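Local coordinates for VP2 (PDB 7L0Y), which self-assembles as 60 copies into the T=1 icosahedral capsid of human bocavirus 1, a non-enveloped parvovirus shell about 26 nm across, at residues 175-179 and 190-194; 477-481 and 503-507. All coordinates share one frame. Numbering follows the deposited sequence.

Contact 1 of 2, residues 175-179 and 190-194; sequences ELADL and EKALL
This is an apolar loop-on-helix contact without a single hydrogen bond between its halves: the loop 175-179 lies against the short helix 189-195, in the long connection that follows strand 161-169. Segment 190-194 is regular helix, with L194 N bonded to E190 O at 3.3 Å. The loop has phi/psi of -64/-27 at E175 and -70/-20 at L176, opens out at A177 (-114/104) and takes a positive phi of 63° at L179. The two backbones come nearest at A177 and E190, CA to CA 4.8 Å, and A177 points its methyl at the helix, with CB 3.7 Å from L194 CG. To one side, L176 CB meets L193 CD1 at 3.6 Å. To the other, L179 starts away from the helix, but its m rotamer (chi1 -81°) swings the side chain back until L179 CD1 is 3.8 Å from L194 CD1. Both helix leucines are mt rotamers pointing at the loop. E190 (chi1 m, chi2 p) lays CG 3.2 Å from L176 O, while its carboxylate leads away and OE1 weakly bonds A188 N. Y487 of a second subunit packs on L179 and L194, and L355 of a third on A192 and L193. The contact folds up part of the long insertion between strands 132-137 and 208-210 of the parvovirus jelly roll, bringing a short helix to a subunit interface.

Contact 2 of 2, residues 477-481 and 503-507; sequences LGMSL and TSYDQ
From L477, in a short 3-10 segment that ends at G478, the chain enters the contact at G478 (-88/-1). Its carbonyl accepts the first hydrogen bond, Q507 NE2 to G478 O at 3.2 Å and 164°. M479 then extends (-75/166); its mmt side chain curls back so that SD lies 3.8 Å from Q507 CG, and its CA is 5.9 Å from that of Q507. S480, also extended (-126/166) with chi1 p, accepts the second hydrogen bond, Q507 NE2 to S480 OG at 3.1 Å, and shares a weak one with T503, OG and OG1 3.3 Å apart. Q507 is mt (chi3 -21°); its OE1 holds its own loop closed, accepting from T503 N at 2.6 Å and S504 N at 3.2 Å, so one carboxamide clamps both segments. Residues 505-507 have helical phi/psi, and Q507 N gives a weak bond to S504 OG at 3.4 Å, an exchange like that of a capping box, though no regular helix follows. Y491 OH bonds Q507 O, and T490 OG1 pairs with S480 N. Both segments lie in the long, largely irregular chain between strands 446-462 and 516-517, where Y195 of a neighbouring subunit, ending helix 189-195, packs on M479 and L481.

Overall arrangement
Neither contact belongs to the core beta-sheet: both join parts of the connecting loops and are partly buried, on opposite sides of the chain's centre, with their own centres about 49 Å apart and their nearest atoms about 34 Å apart. Contact 1 relies on leucine and alanine side chains against a helix, whereas contact 2, with no alpha-helix, is mainly polar and centres on one glutamine. Contact 1 also buries more surface, 286 against 205 Å². In the assembled shell the two regions meet between subunits: A192 of contact 1 packs on L477 of a neighbouring copy, a residue of the first segment of contact 2.

Contact 1 of 2, residues 175-179 and 190-194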
ATOM      1  N   GLU A 175      44.842  32.355 106.316  1.00 69.85           N
ATOM      2  CA  GLU A 175      44.475  32.940 107.600  1.00 69.85           C
ATOM      3  C   GLU A 175      43.146  32.385 108.091  1.00 69.85           C
ATOM      4  O   GLU A 175      42.895  32.326 109.299  1.00 69.85           O
ATOM      5  CB  GLU A 175      44.414  34.460 107.476  1.00 75.28           C
ATOM      6  CG  GLU A 175      44.186  35.199 108.778  1.00 75.28           C
ATOM      7  CD  GLU A 175      45.360  35.111 109.730  1.00 75.28           C
ATOM      8  OE1 GLU A 175      46.464  34.734 109.287  1.00 75.28           O
ATOM      9  OE2 GLU A 175      45.179  35.419 110.926  1.00 75.28           O
ATOM     10  N   LEU A 176      42.284  31.961 107.166  1.00 69.84           N
ATOM     11  CA  LEU A 176      41.006  31.383 107.564  1.00 69.84           C
ATOM     12  C   LEU A 176      41.191  30.018 108.209  1.00 69.84           C
ATOM     13  O   LEU A 176      40.301  29.536 108.917  1.00 69.84           O
ATOM     14  CB  LEU A 176      40.065  31.289 106.368  1.00 66.56           C
ATOM     15  CG  LEU A 176      39.203  32.526 106.148  1.00 66.56           C
ATOM     16  CD1 LEU A 176      38.525  32.859 107.451  1.00 66.56           C
ATOM     17  CD2 LEU A 176      40.026  33.692 105.702  1.00 66.56           C
ATOM     18  N   ALA A 177      42.325  29.375 107.971  1.00 69.25           N
ATOM     19  CA  ALA A 177      42.703  28.207 108.760  1.00 69.25           C
ATOM     20  C   ALA A 177      43.943  28.522 109.592  1.00 69.25           C
ATOM     21  O   ALA A 177      45.074  28.533 109.114  1.00 69.25           O
ATOM     22  CB  ALA A 177      42.929  27.007 107.851  1.00 66.09           C
ATOM     23  N   ASP A 178      43.708  28.741 110.879  1.00 74.68           N
ATOM     24  CA  ASP A 178      44.786  29.076 111.794  1.00 74.68           C
ATOM     25  C   ASP A 178      45.210  27.804 112.516  1.00 74.68           C
ATOM     26  O   ASP A 178      46.040  27.838 113.431  1.00 74.68           O
ATOM     27  CB  ASP A 178      44.342  30.164 112.772  1.00 79.62           C
ATOM     28  CG  ASP A 178      45.504  30.801 113.501  1.00 79.62           C
ATOM     29  OD1 ASP A 178      46.664  30.493 113.162  1.00 79.62           O
ATOM     30  OD2 ASP A 178      45.259  31.611 114.415  1.00 79.62           O
ATOM     31  N   LEU A 179      44.626  26.680 112.105  1.00 77.35           N
ATOM     32  CA  LEU A 179      44.835  25.369 112.731  1.00 77.35           C
ATOM     33  C   LEU A 179      44.308  25.476 114.159  1.00 77.35           C
ATOM     34  O   LEU A 179      43.110  25.738 114.330  1.00 77.35           O
ATOM     35  CB  LEU A 179      46.289  24.942 112.594  1.00 71.33           C
ATOM     36  CG  LEU A 179      46.657  24.323 111.249  1.00 71.33           C
ATOM     37  CD1 LEU A 179      45.667  23.222 110.948  1.00 71.33           C
ATOM     38  CD2 LEU A 179      46.650  25.358 110.134  1.00 71.33           C
ATOM     39  N   GLU A 190      37.168  26.344 110.578  1.00 58.38           N
ATOM     40  CA  GLU A 190      38.543  26.323 110.094  1.00 58.38           C
ATOM     41  C   GLU A 190      38.909  24.948 109.556  1.00 58.38           C
ATOM     42  O   GLU A 190      39.483  24.832 108.468  1.00 58.38           O
ATOM     43  CB  GLU A 190      39.497  26.732 111.214  1.00 73.64           C
ATOM     44  CG  GLU A 190      39.332  28.165 111.681  1.00 73.64           C
ATOM     45  CD  GLU A 190      38.185  28.344 112.663  1.00 73.64           C
ATOM     46  OE1 GLU A 190      37.469  27.361 112.937  1.00 73.64           O
ATOM     47  OE2 GLU A 190      37.997  29.474 113.157  1.00 73.64           O
ATOM     48  N   LYS A 191      38.594  23.894 110.309  1.00 50.14           N
ATOM     49  CA  LYS A 191      38.794  22.545 109.797  1.00 50.14           C
ATOM     50  C   LYS A 191      37.878  22.255 108.623  1.00 50.14           C
ATOM     51  O   LYS A 191      38.264  21.528 107.705  1.00 50.14           O
ATOM     52  CB  LYS A 191      38.564  21.519 110.901  1.00 51.68           C
ATOM     53  CG  LYS A 191      39.607  21.538 111.987  1.00 51.68           C
ATOM     54  CD  LYS A 191      39.254  20.561 113.080  1.00 51.68           C
ATOM     55  CE  LYS A 191      40.298  20.571 114.176  1.00 51.68           C
ATOM     56  NZ  LYS A 191      39.918  19.674 115.300  1.00 51.68           N
ATOM     57  N   ALA A 192      36.669  22.808 108.638  1.00 45.18           N
ATOM     58  CA  ALA A 192      35.753  22.595 107.527  1.00 45.18           C
ATOM     59  C   ALA A 192      36.319  23.167 106.239  1.00 45.18           C
ATOM     60  O   ALA A 192      36.131  22.592 105.166  1.00 45.18           O
ATOM     61  CB  ALA A 192      34.393  23.206 107.844  1.00 49.38           C
ATOM     62  N   LEU A 193      37.032  24.289 106.327  1.00 44.07           N
ATOM     63  CA  LEU A 193      37.673  24.845 105.142  1.00 44.07           C
ATOM     64  C   LEU A 193      38.803  23.959 104.647  1.00 44.07           C
ATOM     65  O   LEU A 193      38.987  23.802 103.437  1.00 44.07           O
ATOM     66  CB  LEU A 193      38.187  26.249 105.431  1.00 48.03           C
ATOM     67  CG  LEU A 193      37.105  27.306 105.563  1.00 48.03           C
ATOM     68  CD1 LEU A 193      37.710  28.604 106.036  1.00 48.03           C
ATOM     69  CD2 LEU A 193      36.426  27.488 104.221  1.00 48.03           C
ATOM     70  N   LEU A 194      39.578  23.378 105.561  1.00 41.51           N
ATOM     71  CA  LEU A 194      40.701  22.549 105.143  1.00 41.51           C
ATOM     72  C   LEU A 194      40.236  21.247 104.516  1.00 41.51           C
ATOM     73  O   LEU A 194      40.827  20.779 103.539  1.00 41.51           O
ATOM     74  CB  LEU A 194      41.621  22.269 106.325  1.00 44.92           C
ATOM     75  CG  LEU A 194      42.426  23.460 106.822  1.00 44.92           C
ATOM     76  CD1 LEU A 194      43.197  23.088 108.058  1.00 44.92           C
ATOM     77  CD2 LEU A 194      43.362  23.907 105.724  1.00 44.92           C
TER

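Contact 2 of 2, residues 477-481 and 503-507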
ATOM      1  N   LEU A 477      61.121  61.908  69.702  1.00 32.22           N
ATOM      2  CA  LEU A 477      61.743  63.049  70.352  1.00 32.22           C
ATOM      3  C   LEU A 477      61.413  63.119  71.834  1.00 32.22           C
ATOM      4  O   LEU A 477      62.057  63.881  72.562  1.00 32.22           O
ATOM      5  CB  LEU A 477      61.331  64.338  69.654  1.00 33.74           C
ATOM      6  CG  LEU A 477      61.799  64.443  68.202  1.00 33.74           C
ATOM      7  CD1 LEU A 477      61.306  65.726  67.576  1.00 33.74           C
ATOM      8  CD2 LEU A 477      63.306  64.335  68.101  1.00 33.74           C
ATOM      9  N   GLY A 478      60.439  62.335  72.299  1.00 35.98           N
ATOM     10  CA  GLY A 478      60.176  62.259  73.725  1.00 35.98           C
ATOM     11  C   GLY A 478      61.009  61.210  74.436  1.00 35.98           C
ATOM     12  O   GLY A 478      60.901  61.052  75.654  1.00 35.98           O
ATOM     13  N   MET A 479      61.836  60.481  73.698  1.00 36.24           N
ATOM     14  CA  MET A 479      62.714  59.481  74.285  1.00 36.24           C
ATOM     15  C   MET A 479      63.891  60.147  74.993  1.00 36.24           C
ATOM     16  O   MET A 479      64.129  61.348  74.864  1.00 36.24           O
ATOM     17  CB  MET A 479      63.191  58.502  73.218  1.00 34.31           C
ATOM     18  CG  MET A 479      62.022  57.855  72.503  1.00 34.31           C
ATOM     19  SD  MET A 479      60.930  56.984  73.637  1.00 34.31           S
ATOM     20  CE  MET A 479      59.558  56.612  72.563  1.00 34.31           C
ATOM     21  N   SER A 480      64.589  59.362  75.809  1.00 39.81           N
ATOM     22  CA  SER A 480      65.720  59.851  76.582  1.00 39.81           C
ATOM     23  C   SER A 480      66.950  58.987  76.331  1.00 39.81           C
ATOM     24  O   SER A 480      66.867  57.900  75.760  1.00 39.81           O
ATOM     25  CB  SER A 480      65.401  59.880  78.080  1.00 43.24           C
ATOM     26  OG  SER A 480      65.178  58.579  78.578  1.00 43.24           O
ATOM     27  N   LEU A 481      68.102  59.504  76.747  1.00 44.90           N
ATOM     28  CA  LEU A 481      69.360  58.779  76.629  1.00 44.90           C
ATOM     29  C   LEU A 481      69.619  57.951  77.880  1.00 44.90           C
ATOM     30  O   LEU A 481      69.264  58.351  78.991  1.00 44.90           O
ATOM     31  CB  LEU A 481      70.537  59.729  76.393  1.00 45.16           C
ATOM     32  CG  LEU A 481      70.643  60.611  75.147  1.00 45.16           C
ATOM     33  CD1 LEU A 481      69.571  61.652  75.147  1.00 45.16           C
ATOM     34  CD2 LEU A 481      71.956  61.331  75.140  1.00 45.16           C
ATOM     35  N   THR A 503      62.104  55.360  80.636  1.00 40.86           N
ATOM     36  CA  THR A 503      62.181  55.843  82.008  1.00 40.86           C
ATOM     37  C   THR A 503      60.931  56.613  82.407  1.00 40.86           C
ATOM     38  O   THR A 503      60.744  56.928  83.586  1.00 40.86           O
ATOM     39  CB  THR A 503      63.426  56.706  82.195  1.00 43.21           C
ATOM     40  OG1 THR A 503      63.411  57.789  81.261  1.00 43.21           O
ATOM     41  CG2 THR A 503      64.665  55.884  81.983  1.00 43.21           C
ATOM     42  N   SER A 504      60.059  56.917  81.457  1.00 40.63           N
ATOM     43  CA  SER A 504      58.863  57.679  81.758  1.00 40.63           C
ATOM     44  C   SER A 504      57.642  56.994  81.174  1.00 40.63           C
ATOM     45  O   SER A 504      57.739  56.085  80.348  1.00 40.63           O
ATOM     46  CB  SER A 504      58.946  59.116  81.228  1.00 42.25           C
ATOM     47  OG  SER A 504      58.940  59.156  79.817  1.00 42.25           O
ATOM     48  N   TYR A 505      56.483  57.460  81.629  1.00 39.30           N
ATOM     49  CA  TYR A 505      55.219  56.871  81.217  1.00 39.30           C
ATOM     50  C   TYR A 505      54.903  57.191  79.764  1.00 39.30           C
ATOM     51  O   TYR A 505      54.306  56.375  79.057  1.00 39.30           O
ATOM     52  CB  TYR A 505      54.117  57.370  82.148  1.00 40.90           C
ATOM     53  CG  TYR A 505      52.730  56.929  81.792  1.00 40.90           C
ATOM     54  CD1 TYR A 505      52.318  55.635  82.028  1.00 40.90           C
ATOM     55  CD2 TYR A 505      51.825  57.816  81.251  1.00 40.90           C
ATOM     56  CE1 TYR A 505      51.055  55.234  81.719  1.00 40.90           C
ATOM     57  CE2 TYR A 505      50.559  57.424  80.938  1.00 40.90           C
ATOM     58  CZ  TYR A 505      50.175  56.131  81.173  1.00 40.90           C
ATOM     59  OH  TYR A 505      48.900  55.730  80.859  1.00 40.90           O
ATOM     60  N   ASP A 506      55.305  58.371  79.298  1.00 38.05           N
ATOM     61  CA  ASP A 506      55.023  58.745  77.919  1.00 38.05           C
ATOM     62  C   ASP A 506      55.915  58.002  76.940  1.00 38.05           C
ATOM     63  O   ASP A 506      55.521  57.778  75.791  1.00 38.05           O
ATOM     64  CB  ASP A 506      55.171  60.251  77.739  1.00 44.09           C
ATOM     65  CG  ASP A 506      54.032  61.024  78.364  1.00 44.09           C
ATOM     66  OD1 ASP A 506      52.982  60.410  78.643  1.00 44.09           O
ATOM     67  OD2 ASP A 506      54.181  62.245  78.577  1.00 44.09           O
ATOM     68  N   GLN A 507      57.115  57.613  77.366  1.00 35.52           N
ATOM     69  CA  GLN A 507      57.963  56.805  76.501  1.00 35.52           C
ATOM     70  C   GLN A 507      57.367  55.426  76.286  1.00 35.52           C
ATOM     71  O   GLN A 507      57.693  54.752  75.304  1.00 35.52           O
ATOM     72  CB  GLN A 507      59.360  56.701  77.093  1.00 37.09           C
ATOM     73  CG  GLN A 507      60.074  58.017  77.141  1.00 37.09           C
ATOM     74  CD  GLN A 507      61.394  57.928  77.845  1.00 37.09           C
ATOM     75  OE1 GLN A 507      61.632  57.016  78.625  1.00 37.09           O
ATOM     76  NE2 GLN A 507      62.254  58.893  77.597  1.00 37.09           N
TER